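Local coordinates for protein blood group a-and b-cleaving endo-beta-galactosidase (Streptococcus pneumoniae, PDB 2YGL) that probably cleaves blood group A and B antigens as a family 98 endo-beta-galactosidase, this fragment comprising its tandem CBM51 carbohydrate-binding modules, at residues 175-180 with 314-319; 213-218 with 223-228. One frame throughout, in Å; residues are numbered along the deposited sequence.

Contact 1: 175-180 with 314-319; sequences QTITPD and AFLVDV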
loop_
_atom_site.group_PDB
_atom_site.type_symbol
_atom_site.label_atom_id
_atom_site.label_comp_id
_atom_site.label_asym_id
_atom_site.label_seq_id
_atom_site.Cartn_x
_atom_site.Cartn_y
_atom_site.Cartn_z
ATOM N N GLN A 175 6.583 -1.514 -0.892
ATOM C CA GLN A 175 6.608 -0.930 -2.231
ATOM C C GLN A 175 6.295 -2.005 -3.273
ATOM O O GLN A 175 6.368 -3.203 -2.977
ATOM C CB GLN A 175 7.976 -0.297 -2.518
ATOM C CG GLN A 175 8.357 0.858 -1.592
ATOM C CD GLN A 175 7.630 2.153 -1.924
ATOM O OE1 GLN A 175 6.711 2.560 -1.213
ATOM N NE2 GLN A 175 8.038 2.803 -3.009
ATOM N N THR A 176 5.929 -1.572 -4.479
ATOM C CA THR A 176 5.730 -2.478 -5.609
ATOM C C THR A 176 6.977 -3.353 -5.782
ATOM O O THR A 176 8.102 -2.845 -5.816
ATOM C CB THR A 176 5.431 -1.694 -6.909
ATOM O OG1 THR A 176 4.343 -0.789 -6.679
ATOM C CG2 THR A 176 5.067 -2.638 -8.053
ATOM N N ILE A 177 6.767 -4.665 -5.865
ATOM C CA ILE A 177 7.872 -5.624 -5.935
ATOM C C ILE A 177 8.617 -5.515 -7.265
ATOM O O ILE A 177 8.013 -5.587 -8.333
ATOM C CB ILE A 177 7.391 -7.091 -5.712
ATOM C CG1 ILE A 177 6.477 -7.207 -4.477
ATOM C CG2 ILE A 177 8.586 -8.055 -5.636
ATOM C CD1 ILE A 177 7.122 -6.843 -3.136
ATOM N N THR A 178 9.929 -5.313 -7.175
ATOM C CA THR A 178 10.819 -5.299 -8.336
ATOM C C THR A 178 12.078 -6.108 -7.997
ATOM O O THR A 178 12.358 -6.342 -6.818
ATOM C CB THR A 178 11.241 -3.861 -8.735
ATOM O OG1 THR A 178 12.061 -3.294 -7.705
ATOM C CG2 THR A 178 10.027 -2.966 -8.981
ATOM N N PRO A 179 12.838 -6.546 -9.023
ATOM C CA PRO A 179 14.136 -7.154 -8.733
ATOM C C PRO A 179 15.017 -6.246 -7.874
ATOM O O PRO A 179 15.629 -6.721 -6.914
ATOM C CB PRO A 179 14.737 -7.358 -10.123
ATOM C CG PRO A 179 13.552 -7.602 -10.987
ATOM C CD PRO A 179 12.466 -6.712 -10.443
ATOM N N ASP A 180 15.053 -4.953 -8.203
ATOM C CA ASP A 180 15.780 -3.949 -7.415
ATOM C C ASP A 180 15.406 -3.958 -5.932
ATOM O O ASP A 180 16.284 -3.920 -5.067
ATOM C CB ASP A 180 15.556 -2.541 -7.984
ATOM C CG ASP A 180 16.499 -2.212 -9.124
ATOM O OD1 ASP A 180 17.576 -2.840 -9.219
ATOM O OD2 ASP A 180 16.165 -1.311 -9.924
ATOM N N ALA A 314 11.141 -14.797 -16.167
ATOM C CA ALA A 314 10.868 -15.234 -14.801
ATOM C C ALA A 314 9.610 -14.551 -14.273
ATOM O O ALA A 314 9.413 -13.355 -14.495
ATOM C CB ALA A 314 12.063 -14.936 -13.896
ATOM N N PHE A 315 8.757 -15.315 -13.596
ATOM C CA PHE A 315 7.493 -14.781 -13.077
ATOM C C PHE A 315 7.561 -14.457 -11.586
ATOM O O PHE A 315 8.295 -15.105 -10.835
ATOM C CB PHE A 315 6.312 -15.717 -13.388
ATOM C CG PHE A 315 6.526 -17.147 -12.964
ATOM C CD1 PHE A 315 7.099 -18.068 -13.837
ATOM C CD2 PHE A 315 6.129 -17.581 -11.703
ATOM C CE1 PHE A 315 7.293 -19.390 -13.455
ATOM C CE2 PHE A 315 6.319 -18.904 -11.310
ATOM C CZ PHE A 315 6.904 -19.811 -12.189
ATOM N N LEU A 316 6.797 -13.447 -11.173
ATOM C CA LEU A 316 6.722 -13.063 -9.769
ATOM C C LEU A 316 5.716 -13.929 -9.024
ATOM O O LEU A 316 4.549 -14.015 -9.411
ATOM C CB LEU A 316 6.367 -11.577 -9.614
ATOM C CG LEU A 316 6.213 -11.013 -8.189
ATOM C CD1 LEU A 316 7.486 -11.175 -7.354
ATOM C CD2 LEU A 316 5.783 -9.553 -8.223
ATOM N N VAL A 317 6.190 -14.580 -7.966
ATOM C CA VAL A 317 5.320 -15.303 -7.047
ATOM C C VAL A 317 5.172 -14.456 -5.789
ATOM O O VAL A 317 6.154 -14.170 -5.098
ATOM C CB VAL A 317 5.871 -16.704 -6.687
ATOM C CG1 VAL A 317 4.994 -17.371 -5.632
ATOM C CG2 VAL A 317 5.960 -17.577 -7.927
ATOM N N ASP A 318 3.940 -14.043 -5.514
ATOM C CA ASP A 318 3.634 -13.228 -4.347
ATOM C C ASP A 318 2.323 -13.729 -3.758
ATOM O O ASP A 318 1.243 -13.384 -4.240
ATOM C CB ASP A 318 3.540 -11.748 -4.744
ATOM C CG ASP A 318 3.300 -10.827 -3.555
ATOM O OD1 ASP A 318 3.039 -11.316 -2.432
ATOM O OD2 ASP A 318 3.377 -9.596 -3.747
ATOM N N VAL A 319 2.429 -14.548 -2.715
ATOM C CA VAL A 319 1.271 -15.256 -2.172
ATOM C C VAL A 319 1.163 -15.106 -0.650
ATOM O O VAL A 319 2.171 -15.137 0.063
ATOM C CB VAL A 319 1.267 -16.759 -2.616
ATOM C CG1 VAL A 319 2.492 -17.513 -2.084
ATOM C CG2 VAL A 319 -0.031 -17.462 -2.220
#

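Contact 2: 213-218 with 223-228; sequences KDKPFT and GSNNKI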
loop_
_atom_site.group_PDB
_atom_site.type_symbol
_atom_site.label_atom_id
_atom_site.label_comp_id
_atom_site.label_asym_id
_atom_site.label_seq_id
_atom_site.Cartn_x
_atom_site.Cartn_y
_atom_site.Cartn_z
ATOM N N LYS A 213 22.382 -21.999 -1.761
ATOM C CA LYS A 213 21.935 -20.708 -1.237
ATOM C C LYS A 213 22.651 -19.560 -1.946
ATOM O O LYS A 213 23.883 -19.519 -1.986
ATOM C CB LYS A 213 22.146 -20.631 0.280
ATOM C CG LYS A 213 21.211 -21.542 1.084
ATOM C CD LYS A 213 21.619 -21.622 2.557
ATOM C CE LYS A 213 20.595 -22.420 3.357
ATOM N NZ LYS A 213 20.924 -22.508 4.809
ATOM N N ASP A 214 21.860 -18.651 -2.518
ATOM C CA ASP A 214 22.342 -17.458 -3.227
ATOM C C ASP A 214 23.164 -17.772 -4.490
ATOM O O ASP A 214 23.892 -16.912 -5.002
ATOM C CB ASP A 214 23.098 -16.519 -2.269
ATOM C CG ASP A 214 22.259 -16.120 -1.057
ATOM O OD1 ASP A 214 21.020 -16.045 -1.176
ATOM O OD2 ASP A 214 22.835 -15.882 0.019
ATOM N N LYS A 215 23.021 -19.001 -4.989
ATOM C CA LYS A 215 23.738 -19.487 -6.171
ATOM C C LYS A 215 22.849 -20.457 -6.950
ATOM O O LYS A 215 21.996 -21.121 -6.354
ATOM C CB LYS A 215 25.017 -20.240 -5.772
ATOM C CG LYS A 215 25.943 -19.525 -4.807
ATOM C CD LYS A 215 26.917 -20.503 -4.186
ATOM C CE LYS A 215 27.569 -19.912 -2.954
ATOM N NZ LYS A 215 28.528 -20.873 -2.342
ATOM N N PRO A 216 23.050 -20.556 -8.280
ATOM C CA PRO A 216 22.404 -21.643 -9.021
ATOM C C PRO A 216 22.996 -22.992 -8.612
ATOM O O PRO A 216 24.133 -23.046 -8.138
ATOM C CB PRO A 216 22.727 -21.324 -10.486
ATOM C CG PRO A 216 23.906 -20.408 -10.439
ATOM C CD PRO A 216 23.759 -19.622 -9.174
ATOM N N PHE A 217 22.224 -24.063 -8.789
ATOM C CA PHE A 217 22.589 -25.387 -8.288
ATOM C C PHE A 217 23.946 -25.912 -8.782
ATOM O O PHE A 217 24.833 -26.199 -7.972
ATOM C CB PHE A 217 21.476 -26.401 -8.601
ATOM C CG PHE A 217 21.703 -27.760 -8.002
ATOM C CD1 PHE A 217 22.416 -28.732 -8.699
ATOM C CD2 PHE A 217 21.201 -28.072 -6.740
ATOM C CE1 PHE A 217 22.622 -29.996 -8.155
ATOM C CE2 PHE A 217 21.405 -29.339 -6.182
ATOM C CZ PHE A 217 22.116 -30.301 -6.891
ATOM N N THR A 218 24.099 -26.043 -10.099
ATOM C CA THR A 218 25.297 -26.673 -10.665
ATOM C C THR A 218 26.581 -25.871 -10.408
ATOM O O THR A 218 27.529 -26.420 -9.851
ATOM C CB THR A 218 25.108 -27.072 -12.156
ATOM O OG1 THR A 218 24.124 -28.109 -12.236
ATOM C CG2 THR A 218 26.413 -27.588 -12.772
ATOM N N GLY A 223 31.653 -25.201 -6.883
ATOM C CA GLY A 223 32.542 -24.322 -6.126
ATOM C C GLY A 223 32.479 -22.850 -6.485
ATOM O O GLY A 223 33.170 -22.032 -5.875
ATOM N N SER A 224 31.659 -22.506 -7.474
ATOM C CA SER A 224 31.502 -21.115 -7.890
ATOM C C SER A 224 30.437 -20.397 -7.066
ATOM O O SER A 224 29.456 -21.005 -6.627
ATOM C CB SER A 224 31.179 -21.027 -9.382
ATOM O OG SER A 224 32.295 -21.433 -10.155
ATOM N N ASN A 225 30.643 -19.101 -6.855
ATOM C CA ASN A 225 29.699 -18.286 -6.097
ATOM C C ASN A 225 28.907 -17.327 -6.989
ATOM O O ASN A 225 28.379 -16.324 -6.510
ATOM C CB ASN A 225 30.417 -17.529 -4.972
ATOM C CG ASN A 225 31.109 -18.456 -3.985
ATOM O OD1 ASN A 225 30.685 -19.592 -3.772
ATOM N ND2 ASN A 225 32.181 -17.969 -3.372
ATOM N N ASN A 226 28.827 -17.652 -8.283
ATOM C CA ASN A 226 28.045 -16.881 -9.253
ATOM C C ASN A 226 26.657 -16.572 -8.717
ATOM O O ASN A 226 26.006 -17.442 -8.141
ATOM C CB ASN A 226 27.879 -17.656 -10.563
ATOM C CG ASN A 226 29.199 -18.017 -11.215
ATOM O OD1 ASN A 226 30.263 -17.535 -10.824
ATOM N ND2 ASN A 226 29.130 -18.873 -12.230
ATOM N N LYS A 227 26.209 -15.338 -8.911
ATOM C CA LYS A 227 24.873 -14.944 -8.483
ATOM C C LYS A 227 23.801 -15.540 -9.391
ATOM O O LYS A 227 24.033 -15.763 -10.584
ATOM C CB LYS A 227 24.749 -13.419 -8.418
ATOM C CG LYS A 227 25.514 -12.804 -7.252
ATOM C CD LYS A 227 25.388 -11.289 -7.229
ATOM C CE LYS A 227 26.094 -10.718 -6.007
ATOM N NZ LYS A 227 26.010 -9.235 -5.969
ATOM N N ILE A 228 22.639 -15.815 -8.804
ATOM C CA ILE A 228 21.454 -16.228 -9.550
ATOM C C ILE A 228 21.125 -15.171 -10.607
ATOM O O ILE A 228 21.169 -13.972 -10.328
ATOM C CB ILE A 228 20.257 -16.466 -8.590
ATOM C CG1 ILE A 228 20.424 -17.807 -7.868
ATOM C CG2 ILE A 228 18.917 -16.397 -9.331
ATOM C CD1 ILE A 228 19.619 -17.935 -6.590
HETATM O O HOH W 1 22.123 -15.162 -5.907
HETATM O O HOH W 2 26.372 -15.936 -4.713
HETATM O O HOH W 3 29.959 -22.688 -4.168
#

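Contact 1: 175-180 with 314-319
The flat group in this contact is the carboxylate of Asp-318, and Ile-177 meets it at a single oxygen, with CG1 4.0 Å from OD2. This is a plain van der Waals approach; the polar partner of OD2 is Arg-264, with which it forms a salt bridge. Asp-318 holds CG anti to its own backbone N (chi1 -177°), which extends the side chain so that OD2 comes beside Ile-177 CG1. Two residues earlier, Leu-316 leaves the same side of the strand and gives Ile-177 its hydrocarbon partner. The side chains of Ile-177 and Leu-316 cross at about a right angle, with Ile-177 CG2 3.7 Å from Leu-316 CD1 and Ile-177 CB 3.9 Å from Leu-316 CD2. With no hydrogen bond across the pair and just 119 Å² buried in total, this is a small surface contact between strand 315-320 and the chain that runs from strand 160-171 of the first module to helix 179-184. Ile-177 lies two residues before that helix, whose N-cap is Thr-178. Strand 315-320 pairs antiparallel with strand 262-271, and Phe-315 and Val-317 pack on Tyr-298 of strand 295-299.

Contact 2: 213-218 with 223-228
The chain of 213-218 meets that of 223-228 at a steep angle, 98° between their touching parts, and comes closest where the CA atoms of Lys-215 and Ile-228 are 5.2 Å apart. Lys-215 runs extended beside Asn-225, both side chains pointing the same way. Its CD passes 3.6 Å from Ser-224 O before NZ donates a 2.9 Å hydrogen bond to Asn-225 OD1. The donor stands above the amide's carbonyl plane, at a C=O...N angle of 139°, and NZ also donates to a water whose oxygen lies 3.0 Å from Ser-224 O. The short helix 217-221 starts in 213-218 and connects it to 223-228, with Pro-216 at its N-cap and a Schellman motif at its end, where the positive phi of Gly-223 turns the chain back. The proline ring presses on this return: CD is 3.3 Å from Asn-226 O and 4.0 Å from Ile-228 CG1. Ile-228 sets CG1 anti to its carbonyl carbon (chi1 -77°), bringing that atom within 3.7 Å of Lys-215 C. Water fills in for direct backbone bonding, one molecule donating to both Asp-214 O and Asn-225 O. The carboxylate of Asp-214 is turned to other partners, Ser-193 and Lys-241.

Both contacts involve the second module, yet one sets a loop against a strand and the other folds two loops against each other around a short helix. Contact 1 lies at the surface, joins segments far apart in sequence and relies on apolar touch without any direct polar bond between them. Contact 2 is local and partly buried; it combines a lysine-amide bond and bridging waters with a buried proline-isoleucine pair. Their centres are 21 Å apart and their nearest atoms about 8 Å, but they share a neighbour: Ile-228 leads into strand 228-232, against which Ala-314 and Pro-179 of contact 1 pack. Neither contains a residue of the calcium site.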